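Local coordinates for protein Rv1989c (MbcT) (Mycobacterium tuberculosis, PDB 6FKG) that degrades NAD(+) by phosphorolysis as the toxin of a type II toxin-antitoxin system, killing the cell unless the antitoxin MbcA neutralises it, at residues Q11-R16 with A100-T105; I94-L99 with V151-T156; V68-A73 with E82-A87; E7-R12 with G132-F137. All blocks are in the same frame, centred on the assembly; numbering follows the deposited sequence.

Contact 1. Residues Q11-R16 with A100-T105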
loop_
_atom_site.group_PDB
_atom_site.type_symbol
_atom_site.label_atom_id
_atom_site.label_comp_id
_atom_site.label_asym_id
_atom_site.label_seq_id
_atom_site.Cartn_x
_atom_site.Cartn_y
_atom_site.Cartn_z
ATOM N N GLN B 11 30.411 22.252 -6.548
ATOM C CA GLN B 11 31.357 23.346 -6.355
ATOM C C GLN B 11 32.770 22.905 -6.704
ATOM O O GLN B 11 33.512 23.628 -7.375
ATOM C CB GLN B 11 31.318 23.859 -4.916
ATOM C CG GLN B 11 31.959 25.230 -4.738
ATOM C CD GLN B 11 31.044 26.370 -5.181
ATOM O OE1 GLN B 11 29.868 26.160 -5.484
ATOM N NE2 GLN B 11 31.584 27.586 -5.207
ATOM N N ARG B 12 33.139 21.712 -6.250
ATOM C CA ARG B 12 34.484 21.203 -6.492
ATOM C C ARG B 12 34.725 20.995 -7.977
ATOM O O ARG B 12 35.789 21.329 -8.489
ATOM C CB ARG B 12 34.715 19.898 -5.734
ATOM C CG ARG B 12 34.855 20.082 -4.243
ATOM C CD ARG B 12 35.821 21.206 -3.933
ATOM N NE ARG B 12 36.523 20.982 -2.677
ATOM C CZ ARG B 12 37.502 20.098 -2.517
ATOM N NH1 ARG B 12 37.899 19.346 -3.538
ATOM N NH2 ARG B 12 38.082 19.963 -1.334
ATOM N N ILE B 13 33.739 20.439 -8.673
ATOM C CA ILE B 13 33.894 20.191 -10.100
ATOM C C ILE B 13 33.987 21.512 -10.868
ATOM O O ILE B 13 34.828 21.665 -11.759
ATOM C CB ILE B 13 32.745 19.306 -10.630
ATOM C CG1 ILE B 13 32.946 17.870 -10.115
ATOM C CG2 ILE B 13 32.699 19.327 -12.159
ATOM C CD1 ILE B 13 31.773 16.960 -10.319
ATOM N N ASP B 14 33.144 22.475 -10.514
ATOM C CA ASP B 14 33.234 23.811 -11.112
ATOM C C ASP B 14 34.624 24.419 -10.919
ATOM O O ASP B 14 35.178 25.034 -11.837
ATOM C CB ASP B 14 32.177 24.747 -10.513
ATOM C CG ASP B 14 32.275 26.168 -11.056
ATOM O OD1 ASP B 14 31.711 26.441 -12.132
ATOM O OD2 ASP B 14 32.922 27.015 -10.409
ATOM N N ALA B 15 35.181 24.248 -9.720
ATOM C CA ALA B 15 36.515 24.757 -9.402
ATOM C C ALA B 15 37.578 24.112 -10.279
ATOM O O ALA B 15 38.541 24.769 -10.667
ATOM C CB ALA B 15 36.837 24.526 -7.932
ATOM N N ARG B 16 37.414 22.825 -10.582
ATOM C CA ARG B 16 38.341 22.143 -11.491
ATOM C C ARG B 16 38.278 22.762 -12.882
ATOM O O ARG B 16 39.298 22.912 -13.556
ATOM C CB ARG B 16 38.029 20.647 -11.599
ATOM C CG ARG B 16 38.082 19.862 -10.301
ATOM C CD ARG B 16 39.487 19.784 -9.750
ATOM N NE ARG B 16 40.451 19.256 -10.716
ATOM C CZ ARG B 16 41.750 19.133 -10.462
ATOM N NH1 ARG B 16 42.223 19.492 -9.277
ATOM N NH2 ARG B 16 42.576 18.656 -11.385
ATOM N N ALA B 100 35.171 20.819 -24.443
ATOM C CA ALA B 100 35.401 21.350 -23.101
ATOM C C ALA B 100 35.062 20.283 -22.081
ATOM O O ALA B 100 33.894 20.050 -21.782
ATOM C CB ALA B 100 34.564 22.620 -22.858
ATOM N N VAL B 101 36.086 19.623 -21.549
ATOM C CA VAL B 101 35.855 18.445 -20.731
ATOM C C VAL B 101 36.453 18.565 -19.335
ATOM O O VAL B 101 37.488 19.202 -19.137
ATOM C CB VAL B 101 36.435 17.181 -21.408
ATOM C CG1 VAL B 101 35.776 16.957 -22.756
ATOM C CG2 VAL B 101 37.951 17.316 -21.568
ATOM N N LEU B 102 35.774 17.964 -18.363
ATOM C CA LEU B 102 36.349 17.759 -17.043
ATOM C C LEU B 102 37.473 16.727 -17.149
ATOM O O LEU B 102 37.232 15.586 -17.543
ATOM C CB LEU B 102 35.279 17.286 -16.059
ATOM C CG LEU B 102 35.761 17.047 -14.623
ATOM C CD1 LEU B 102 36.196 18.348 -13.952
ATOM C CD2 LEU B 102 34.638 16.381 -13.838
ATOM N N ASP B 103 38.698 17.123 -16.811
ATOM C CA ASP B 103 39.844 16.226 -16.974
ATOM C C ASP B 103 40.103 15.405 -15.723
ATOM O O ASP B 103 40.670 15.906 -14.762
ATOM C CB ASP B 103 41.106 17.020 -17.328
ATOM C CG ASP B 103 42.303 16.125 -17.609
ATOM O OD1 ASP B 103 42.157 14.881 -17.636
ATOM O OD2 ASP B 103 43.396 16.674 -17.817
ATOM N N LEU B 104 39.720 14.132 -15.756
ATOM C CA LEU B 104 39.935 13.247 -14.614
ATOM C C LEU B 104 41.022 12.207 -14.907
ATOM O O LEU B 104 41.044 11.140 -14.293
ATOM C CB LEU B 104 38.626 12.538 -14.234
ATOM C CG LEU B 104 37.468 13.467 -13.858
ATOM C CD1 LEU B 104 36.222 12.663 -13.445
ATOM C CD2 LEU B 104 37.881 14.433 -12.757
ATOM N N THR B 105 41.922 12.517 -15.837
ATOM C CA THR B 105 42.979 11.567 -16.183
ATOM C C THR B 105 44.122 11.596 -15.177
ATOM O O THR B 105 44.937 10.675 -15.144
ATOM C CB THR B 105 43.532 11.818 -17.606
ATOM O OG1 THR B 105 44.073 13.139 -17.684
ATOM C CG2 THR B 105 42.404 11.650 -18.648
HETATM O O HOH W 1 40.195 18.418 -13.409
#
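A helix-on-strand packing joins Ile13 and Arg16, on the N-terminal helix 7-16, to Leu102 near the end of strand 89-103. Leu102 inserts both methyls: CD2 lies 3.9 Å from Ile13 CG2, while CD1 rests 3.8 Å from Arg16 CB. The side chains of Ile13 and Leu102 meet at about a right angle. Ile13 CG2 lies anti to the backbone N and CG1 is turned beside it (chi1 -72°), which leaves the short branch to meet the leucine.

Farther out, the arginine chain bends at chi2 and chi3 and brings NE and the guanidinium to a water lying at its edge, in its plane. That water accepts from Arg16 NE at 2.8 Å and donates to Asp103 O at 2.9 Å, tying helix to strand. Asp103 OD1 accepts two bonds from Thr105. The one from Thr105 N, 3.0 Å and from above the carboxylate plane, forms an Asx turn where the strand ends; Thr105 OG1 adds another at 2.6 Å on the syn lone pair of OD1.

Val131 of helix 126-137 touches both Ile13 and Leu102, Arg16 leans on helix 107-112, and Leu102 pairs through its backbone with strand 142-147.

Contact 2. Residues I94-L99 with V151-T156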
loop_
_atom_site.group_PDB
_atom_site.type_symbol
_atom_site.label_atom_id
_atom_site.label_comp_id
_atom_site.label_asym_id
_atom_site.label_seq_id
_atom_site.Cartn_x
_atom_site.Cartn_y
_atom_site.Cartn_z
ATOM N N ILE B 94 35.956 8.714 -34.828
ATOM C CA ILE B 94 35.285 9.995 -34.626
ATOM C C ILE B 94 36.287 11.023 -34.136
ATOM O O ILE B 94 36.858 10.884 -33.054
ATOM C CB ILE B 94 34.124 9.872 -33.620
ATOM C CG1 ILE B 94 33.062 8.897 -34.156
ATOM C CG2 ILE B 94 33.515 11.257 -33.324
ATOM C CD1 ILE B 94 32.063 8.395 -33.107
ATOM N N ASP B 95 36.516 12.041 -34.957
ATOM C CA ASP B 95 37.391 13.145 -34.586
ATOM C C ASP B 95 36.684 14.087 -33.611
ATOM O O ASP B 95 35.568 14.558 -33.871
ATOM C CB ASP B 95 37.850 13.923 -35.823
ATOM C CG ASP B 95 38.950 13.219 -36.591
ATOM O OD1 ASP B 95 39.598 12.316 -36.026
ATOM O OD2 ASP B 95 39.186 13.591 -37.759
ATOM N N VAL B 96 37.344 14.359 -32.491
ATOM C CA VAL B 96 36.817 15.271 -31.474
ATOM C C VAL B 96 37.666 16.544 -31.464
ATOM O O VAL B 96 38.894 16.468 -31.387
ATOM C CB VAL B 96 36.822 14.618 -30.075
ATOM C CG1 VAL B 96 36.332 15.595 -29.014
ATOM C CG2 VAL B 96 35.988 13.343 -30.085
ATOM N N THR B 97 37.017 17.704 -31.537
ATOM C CA THR B 97 37.733 18.974 -31.634
ATOM C C THR B 97 37.315 19.966 -30.560
ATOM O O THR B 97 36.140 20.313 -30.441
ATOM C CB THR B 97 37.522 19.630 -33.017
ATOM O OG1 THR B 97 37.912 18.705 -34.038
ATOM C CG2 THR B 97 38.351 20.919 -33.146
ATOM N N ASP B 98 38.303 20.408 -29.784
ATOM C CA ASP B 98 38.138 21.421 -28.744
ATOM C C ASP B 98 36.964 21.171 -27.791
ATOM O O ASP B 98 36.264 22.107 -27.413
ATOM C CB ASP B 98 37.996 22.798 -29.392
ATOM C CG ASP B 98 39.231 23.196 -30.176
ATOM O OD1 ASP B 98 40.352 22.864 -29.731
ATOM O OD2 ASP B 98 39.084 23.836 -31.236
ATOM N N LEU B 99 36.766 19.918 -27.390
ATOM C CA LEU B 99 35.690 19.581 -26.462
ATOM C C LEU B 99 36.062 20.050 -25.062
ATOM O O LEU B 99 37.147 19.741 -24.562
ATOM C CB LEU B 99 35.414 18.071 -26.466
ATOM C CG LEU B 99 34.020 17.609 -26.039
ATOM C CD1 LEU B 99 32.990 18.044 -27.062
ATOM C CD2 LEU B 99 33.964 16.096 -25.824
ATOM N N VAL B 151 42.587 6.028 -22.391
ATOM C CA VAL B 151 41.750 7.151 -21.941
ATOM C C VAL B 151 40.356 7.080 -22.555
ATOM O O VAL B 151 40.205 6.764 -23.733
ATOM C CB VAL B 151 42.410 8.503 -22.278
ATOM C CG1 VAL B 151 41.475 9.657 -21.940
ATOM C CG2 VAL B 151 43.719 8.634 -21.515
ATOM N N GLY B 152 39.336 7.330 -21.740
ATOM C CA GLY B 152 37.963 7.369 -22.212
ATOM C C GLY B 152 37.410 8.776 -22.248
ATOM O O GLY B 152 37.854 9.662 -21.510
ATOM N N LEU B 153 36.453 8.989 -23.142
ATOM C CA LEU B 153 35.746 10.254 -23.227
ATOM C C LEU B 153 34.256 9.980 -23.158
ATOM O O LEU B 153 33.728 9.174 -23.927
ATOM C CB LEU B 153 36.087 10.987 -24.524
ATOM C CG LEU B 153 35.231 12.220 -24.822
ATOM C CD1 LEU B 153 35.373 13.272 -23.720
ATOM C CD2 LEU B 153 35.588 12.789 -26.190
ATOM N N VAL B 154 33.582 10.648 -22.231
ATOM C CA VAL B 154 32.134 10.575 -22.144
ATOM C C VAL B 154 31.573 11.900 -22.614
ATOM O O VAL B 154 31.835 12.917 -21.985
ATOM C CB VAL B 154 31.663 10.292 -20.714
ATOM C CG1 VAL B 154 30.175 9.964 -20.705
ATOM C CG2 VAL B 154 32.472 9.134 -20.135
ATOM N N VAL B 155 30.835 11.891 -23.724
ATOM C CA VAL B 155 30.303 13.126 -24.291
ATOM C C VAL B 155 28.824 13.248 -23.931
ATOM O O VAL B 155 28.029 12.386 -24.269
ATOM C CB VAL B 155 30.475 13.173 -25.826
ATOM C CG1 VAL B 155 29.984 14.509 -26.369
ATOM C CG2 VAL B 155 31.930 12.959 -26.193
ATOM N N THR B 156 28.459 14.323 -23.247
ATOM C CA THR B 156 27.137 14.388 -22.626
ATOM C C THR B 156 26.258 15.408 -23.330
ATOM O O THR B 156 26.663 16.559 -23.511
ATOM C CB THR B 156 27.242 14.723 -21.113
ATOM O OG1 THR B 156 28.036 15.898 -20.929
ATOM C CG2 THR B 156 27.920 13.584 -20.351
#
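No ring or other flat group takes part in the meeting of Val96 and Leu99 with Leu153 and Val155; the surfaces that meet are methyl-bearing branches of aliphatic side chains. Leu99 CD2 is the methyl that two partners share. It approaches Leu153 CD2 to 3.7 Å and Val155 CG2 to 3.8 Å, and it also lies 3.8 Å from Leu153 CD1, so that it sits against the fork of that leucine. Leu99 and each of these partners cross obliquely.

Val96 meets Leu153 differently, tip to tip: its CG2 stands 4.0 Å from Leu153 CD2, and its CG1 is equally near. Leu153 can extend this far because its CG is anti to the backbone N (chi1 171°), which carries the fork away from its own strand. Val155 uses CG2, the methyl beside its backbone N.

The CA atoms of Val96 and Leu153 are 9.7 Å apart, too far for paired neighbours in a sheet, and the two strands face one another through their side chains. Asp98, with positive phi (49°), and Leu99 together face Trp21 of strand 19-30 in a G1 beta bulge, where the strand turns a corner and directs Leu99 inward. Leu59 packs on Leu153 and Val155, Leu167 on Leu99 and Val155, and Trp21 on Leu153. Such filling of the space between facing strands of the mixed sheet is the hydrophobic interior of the RES domain, a member of the ADP-ribosyl clan.

Contact 3. Residues V68-A73 with E82-A87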
loop_
_atom_site.group_PDB
_atom_site.type_symbol
_atom_site.label_atom_id
_atom_site.label_comp_id
_atom_site.label_asym_id
_atom_site.label_seq_id
_atom_site.Cartn_x
_atom_site.Cartn_y
_atom_site.Cartn_z
ATOM N N VAL B 68 39.656 -3.004 -25.754
ATOM C CA VAL B 68 39.634 -3.391 -24.347
ATOM C C VAL B 68 38.209 -3.206 -23.789
ATOM O O VAL B 68 37.721 -4.041 -23.034
ATOM C CB VAL B 68 40.663 -2.588 -23.538
ATOM C CG1 VAL B 68 40.560 -2.905 -22.040
ATOM C CG2 VAL B 68 42.065 -2.893 -24.046
ATOM N N GLU B 69 37.519 -2.138 -24.188
ATOM C CA GLU B 69 36.148 -1.942 -23.707
ATOM C C GLU B 69 35.201 -2.986 -24.321
ATOM O O GLU B 69 34.270 -3.456 -23.657
ATOM C CB GLU B 69 35.661 -0.521 -23.999
ATOM C CG GLU B 69 36.445 0.578 -23.243
ATOM C CD GLU B 69 36.443 0.390 -21.730
ATOM O OE1 GLU B 69 35.445 -0.104 -21.160
ATOM O OE2 GLU B 69 37.456 0.734 -21.099
ATOM N N VAL B 70 35.472 -3.399 -25.559
ATOM C CA VAL B 70 34.684 -4.474 -26.156
ATOM C C VAL B 70 34.830 -5.752 -25.313
ATOM O O VAL B 70 33.858 -6.450 -25.053
ATOM C CB VAL B 70 35.092 -4.765 -27.626
ATOM C CG1 VAL B 70 34.337 -5.987 -28.159
ATOM C CG2 VAL B 70 34.811 -3.552 -28.520
ATOM N N GLU B 71 36.050 -6.034 -24.865
ATOM C CA GLU B 71 36.296 -7.191 -24.003
ATOM C C GLU B 71 35.525 -7.122 -22.685
ATOM O O GLU B 71 34.958 -8.117 -22.225
ATOM C CB GLU B 71 37.787 -7.313 -23.675
ATOM C CG GLU B 71 38.679 -7.475 -24.854
ATOM C CD GLU B 71 40.146 -7.604 -24.434
ATOM O OE1 GLU B 71 40.446 -7.529 -23.218
ATOM O OE2 GLU B 71 40.996 -7.776 -25.323
ATOM N N ARG B 72 35.567 -5.956 -22.046
ATOM C CA ARG B 72 34.880 -5.765 -20.772
ATOM C C ARG B 72 33.372 -5.921 -20.918
ATOM O O ARG B 72 32.722 -6.489 -20.046
ATOM C CB ARG B 72 35.203 -4.394 -20.180
ATOM C CG ARG B 72 36.679 -4.242 -19.777
ATOM C CD ARG B 72 36.947 -2.852 -19.190
ATOM N NE ARG B 72 36.343 -2.693 -17.871
ATOM C CZ ARG B 72 35.352 -1.858 -17.592
ATOM N NH1 ARG B 72 34.843 -1.088 -18.549
ATOM N NH2 ARG B 72 34.878 -1.795 -16.348
ATOM N N ALA B 73 32.810 -5.408 -22.008
ATOM C CA ALA B 73 31.390 -5.607 -22.240
ATOM C C ALA B 73 31.085 -7.082 -22.486
ATOM O O ALA B 73 30.117 -7.626 -21.948
ATOM C CB ALA B 73 30.914 -4.744 -23.417
ATOM N N GLU B 82 35.654 -12.147 -29.060
ATOM C CA GLU B 82 35.653 -12.990 -30.254
ATOM C C GLU B 82 34.285 -13.558 -30.594
ATOM O O GLU B 82 33.902 -13.603 -31.760
ATOM C CB GLU B 82 36.630 -14.155 -30.092
ATOM C CG GLU B 82 38.083 -13.785 -30.250
ATOM C CD GLU B 82 38.703 -13.253 -28.973
ATOM O OE1 GLU B 82 37.984 -13.086 -27.955
ATOM O OE2 GLU B 82 39.933 -13.028 -28.989
ATOM N N LYS B 83 33.555 -14.005 -29.581
ATOM C CA LYS B 83 32.222 -14.573 -29.796
ATOM C C LYS B 83 31.149 -13.494 -29.947
ATOM O O LYS B 83 30.244 -13.615 -30.773
ATOM C CB LYS B 83 31.847 -15.503 -28.643
ATOM C CG LYS B 83 32.626 -16.818 -28.600
ATOM C CD LYS B 83 32.261 -17.722 -29.774
ATOM C CE LYS B 83 32.937 -19.077 -29.678
ATOM N NZ LYS B 83 32.740 -19.876 -30.923
ATOM N N MET B 84 31.242 -12.443 -29.140
ATOM C CA MET B 84 30.249 -11.361 -29.181
ATOM C C MET B 84 30.210 -10.704 -30.549
ATOM O O MET B 84 29.129 -10.351 -31.064
ATOM C CB MET B 84 30.550 -10.311 -28.105
ATOM C CG MET B 84 29.534 -9.172 -28.023
ATOM S SD MET B 84 29.903 -8.090 -26.620
ATOM C CE MET B 84 30.952 -6.883 -27.394
ATOM N N LEU B 85 31.390 -10.552 -31.145
ATOM C CA LEU B 85 31.516 -9.861 -32.428
ATOM C C LEU B 85 31.092 -10.723 -33.618
ATOM O O LEU B 85 31.243 -10.321 -34.769
ATOM C CB LEU B 85 32.941 -9.377 -32.618
ATOM C CG LEU B 85 33.334 -8.246 -31.663
ATOM C CD1 LEU B 85 34.810 -7.939 -31.813
ATOM C CD2 LEU B 85 32.477 -6.979 -31.926
ATOM N N GLU B 86 30.569 -11.908 -33.336
ATOM C CA GLU B 86 29.870 -12.671 -34.356
ATOM C C GLU B 86 28.521 -12.020 -34.671
ATOM O O GLU B 86 27.997 -12.180 -35.771
ATOM C CB GLU B 86 29.674 -14.112 -33.910
ATOM C CG GLU B 86 31.016 -14.861 -33.791
ATOM C CD GLU B 86 30.819 -16.309 -33.437
ATOM O OE1 GLU B 86 29.646 -16.735 -33.316
ATOM O OE2 GLU B 86 31.833 -17.013 -33.283
ATOM N N ALA B 87 27.960 -11.309 -33.696
ATOM C CA ALA B 87 26.826 -10.420 -33.978
ATOM C C ALA B 87 27.418 -9.185 -34.659
ATOM O O ALA B 87 28.609 -8.912 -34.514
ATOM C CB ALA B 87 26.062 -10.057 -32.698
#
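Rotation about chi1 (174°) places the CG1 methyl of Val70 anti to its backbone N, on the side where Met84 arrives. Met84 is extended: with its first two torsions both anti (chi1 -177°), the chain runs outward from helix 81-84. A bend at the last torsion, chi3 92°, then turns the terminal methyl onto the valine. Met84 CE reaches Val70 CG1 at 3.6 Å, the closest approach between 68-73 and 82-87, and lies 3.8 Å from Val70 O. The sulfur lies near the backbone of helix 63-76, with Met84 SD 4.4 Å from Ala73 C.

Leu85, the first residue to leave helical geometry, closes on the same valine methyl at about a right angle: its CD1 is 4.2 Å from Val70 CG1. Leu85 lies within a type I turn from Met84 to Ala87. Tyr28 of strand 19-30 packs on Val70 and Ala73, while Tyr180 and Pro177 lie against Leu85.

Away from the patch, on the same helix as Val70, Arg72 NH1 forms a salt bridge to the syn side of Glu69 OE1 at 2.9 Å, nearly in the guanidinium plane, and also donates to Val115 O of an MbcA chain. Since Met84 also touches Leu69 of MbcA, the methionine joins intramolecular and antitoxin contacts; between the two segments themselves the attraction is apolar, resting on dispersion and the burial of methyl groups.

Contact 4. Residues E7-R12 with G132-F137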
loop_
_atom_site.group_PDB
_atom_site.type_symbol
_atom_site.label_atom_id
_atom_site.label_comp_id
_atom_site.label_asym_id
_atom_site.label_seq_id
_atom_site.Cartn_x
_atom_site.Cartn_y
_atom_site.Cartn_z
ATOM N N GLU B 7 25.809 19.936 -3.332
ATOM C CA GLU B 7 26.381 21.265 -3.553
ATOM C C GLU B 7 27.921 21.259 -3.513
ATOM O O GLU B 7 28.576 21.927 -4.321
ATOM C CB GLU B 7 25.846 22.261 -2.518
ATOM C CG GLU B 7 26.452 23.656 -2.667
ATOM C CD GLU B 7 26.123 24.581 -1.509
ATOM O OE1 GLU B 7 25.128 24.325 -0.797
ATOM O OE2 GLU B 7 26.868 25.566 -1.313
ATOM N N GLY B 8 28.481 20.509 -2.570
ATOM C CA GLY B 8 29.925 20.408 -2.408
ATOM C C GLY B 8 30.601 19.824 -3.640
ATOM O O GLY B 8 31.621 20.339 -4.097
ATOM N N LEU B 9 30.027 18.755 -4.186
ATOM C CA LEU B 9 30.581 18.127 -5.387
ATOM C C LEU B 9 30.477 19.029 -6.598
ATOM O O LEU B 9 31.413 19.118 -7.393
ATOM C CB LEU B 9 29.881 16.802 -5.680
ATOM C CG LEU B 9 30.329 16.051 -6.939
ATOM C CD1 LEU B 9 31.758 15.511 -6.766
ATOM C CD2 LEU B 9 29.349 14.927 -7.252
ATOM N N VAL B 10 29.332 19.691 -6.750
ATOM C CA VAL B 10 29.149 20.620 -7.850
ATOM C C VAL B 10 30.204 21.728 -7.753
ATOM O O VAL B 10 30.826 22.087 -8.751
ATOM C CB VAL B 10 27.724 21.234 -7.859
ATOM C CG1 VAL B 10 27.608 22.305 -8.928
ATOM C CG2 VAL B 10 26.666 20.156 -8.099
ATOM N N GLN B 11 30.411 22.252 -6.548
ATOM C CA GLN B 11 31.357 23.346 -6.355
ATOM C C GLN B 11 32.770 22.905 -6.704
ATOM O O GLN B 11 33.512 23.628 -7.375
ATOM C CB GLN B 11 31.318 23.859 -4.916
ATOM C CG GLN B 11 31.959 25.230 -4.738
ATOM C CD GLN B 11 31.044 26.370 -5.181
ATOM O OE1 GLN B 11 29.868 26.160 -5.484
ATOM N NE2 GLN B 11 31.584 27.586 -5.207
ATOM N N ARG B 12 33.139 21.712 -6.250
ATOM C CA ARG B 12 34.484 21.203 -6.492
ATOM C C ARG B 12 34.725 20.995 -7.977
ATOM O O ARG B 12 35.789 21.329 -8.489
ATOM C CB ARG B 12 34.715 19.898 -5.734
ATOM C CG ARG B 12 34.855 20.082 -4.243
ATOM C CD ARG B 12 35.821 21.206 -3.933
ATOM N NE ARG B 12 36.523 20.982 -2.677
ATOM C CZ ARG B 12 37.502 20.098 -2.517
ATOM N NH1 ARG B 12 37.899 19.346 -3.538
ATOM N NH2 ARG B 12 38.082 19.963 -1.334
ATOM N N GLY B 132 29.679 12.483 -13.337
ATOM C CA GLY B 132 29.220 12.769 -14.696
ATOM C C GLY B 132 27.958 13.617 -14.681
ATOM O O GLY B 132 27.806 14.545 -15.478
ATOM N N HIS B 133 27.046 13.311 -13.764
ATOM C CA HIS B 133 25.827 14.099 -13.618
ATOM C C HIS B 133 26.164 15.566 -13.353
ATOM O O HIS B 133 25.614 16.466 -13.981
ATOM C CB HIS B 133 24.979 13.545 -12.485
ATOM C CG HIS B 133 23.649 14.217 -12.327
ATOM N ND1 HIS B 133 22.863 14.042 -11.207
ATOM C CD2 HIS B 133 22.951 15.034 -13.151
ATOM C CE1 HIS B 133 21.745 14.737 -11.341
ATOM N NE2 HIS B 133 21.779 15.353 -12.510
ATOM N N ALA B 134 27.073 15.803 -12.419
ATOM C CA ALA B 134 27.430 17.175 -12.050
ATOM C C ALA B 134 28.110 17.914 -13.205
ATOM O O ALA B 134 27.848 19.096 -13.423
ATOM C CB ALA B 134 28.329 17.174 -10.818
ATOM N N ALA B 135 28.983 17.231 -13.942
ATOM C CA ALA B 135 29.681 17.874 -15.058
ATOM C C ALA B 135 28.667 18.317 -16.104
ATOM O O ALA B 135 28.750 19.432 -16.635
ATOM C CB ALA B 135 30.720 16.932 -15.683
ATOM N N TRP B 136 27.708 17.440 -16.391
ATOM C CA TRP B 136 26.643 17.758 -17.341
ATOM C C TRP B 136 25.783 18.902 -16.834
ATOM O O TRP B 136 25.395 19.804 -17.590
ATOM C CB TRP B 136 25.770 16.535 -17.595
ATOM C CG TRP B 136 24.450 16.877 -18.260
ATOM C CD1 TRP B 136 24.233 17.089 -19.598
ATOM C CD2 TRP B 136 23.182 17.048 -17.613
ATOM N NE1 TRP B 136 22.894 17.380 -19.820
ATOM C CE2 TRP B 136 22.233 17.352 -18.618
ATOM C CE3 TRP B 136 22.749 16.952 -16.279
ATOM C CZ2 TRP B 136 20.881 17.565 -18.330
ATOM C CZ3 TRP B 136 21.401 17.171 -15.994
ATOM C CH2 TRP B 136 20.486 17.468 -17.017
ATOM N N PHE B 137 25.488 18.859 -15.543
ATOM C CA PHE B 137 24.687 19.893 -14.908
ATOM C C PHE B 137 25.348 21.267 -15.049
ATOM O O PHE B 137 24.659 22.269 -15.236
ATOM C CB PHE B 137 24.462 19.548 -13.436
ATOM C CG PHE B 137 23.640 20.560 -12.703
ATOM C CD1 PHE B 137 22.266 20.581 -12.848
ATOM C CD2 PHE B 137 24.243 21.497 -11.879
ATOM C CE1 PHE B 137 21.498 21.518 -12.181
ATOM C CE2 PHE B 137 23.485 22.437 -11.215
ATOM C CZ PHE B 137 22.108 22.445 -11.365
#
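Helices 7-16 and 126-137 come close at Val10 and Ala134, whose CA atoms are 5.7 Å apart. Both segments are regular alpha helix, with bonds such as Gln11 N to Glu7 O and Phe137 N to His133 O keeping the backbone polar groups within their own helices. The approach is possible because the residue facing helix 7-16 at this point is an alanine, with a single methyl to accommodate.

Two side chains converge on that methyl. Leu9 brings CD2 to 4.3 Å from Ala134 CB, and Val10 brings CG2 to 4.4 Å from the same atom. Leu9 has CG anti to the backbone N (chi1 178°), which carries its fork out from the helix, whereas Val10 touches with the branch beside its own backbone N. Separations of this size show apolar packing without tight contact. Phe137, one turn beyond Ala134, also directs its CB toward helix 7-16 and is partly covered by it, with Leu5 against its side chain.

On helix 126-137, Trp136 turns an edge to His133 O in its own plane and stacks on Phe54, with Arg161 in a cation-pi contact. His133 NE2 is hydrogen-bonded to Tyr60 of an MbcA chain, whose ring also meets Trp136. Val10 packs on Val7 of that MbcA chain, and Leu9 on Val45 of another. The arrangement is that of a close helix-helix packing centred on a small residue, which in this toxin joins helix 7-16 to helix 126-137 alongside the surface that binds MbcA.

Helix 7-16 serves contacts 1 and 4, which share Gln11 and Arg12; their centres are about 9 Å apart, and Ile13 CD1 lies 3.5 Å from Ala134 CB. Contacts 1 and 2 both use strand 89-103, with centres about 15 Å apart, and join where Val101 CG1 meets Leu153 CD1 at 3.8 Å. Contact 2 lies nearest the chain centre and also reaches contact 4 through Thr156 OG1, 4.1 Å from Trp136 CB. Contact 3 stands apart, its centre about 31 Å from that of contact 1 and across the chain's centre from contacts 1 and 4. MbcA, which blocks access to the active site, touches the segments of contacts 1, 3 and 4 but not those of contact 2.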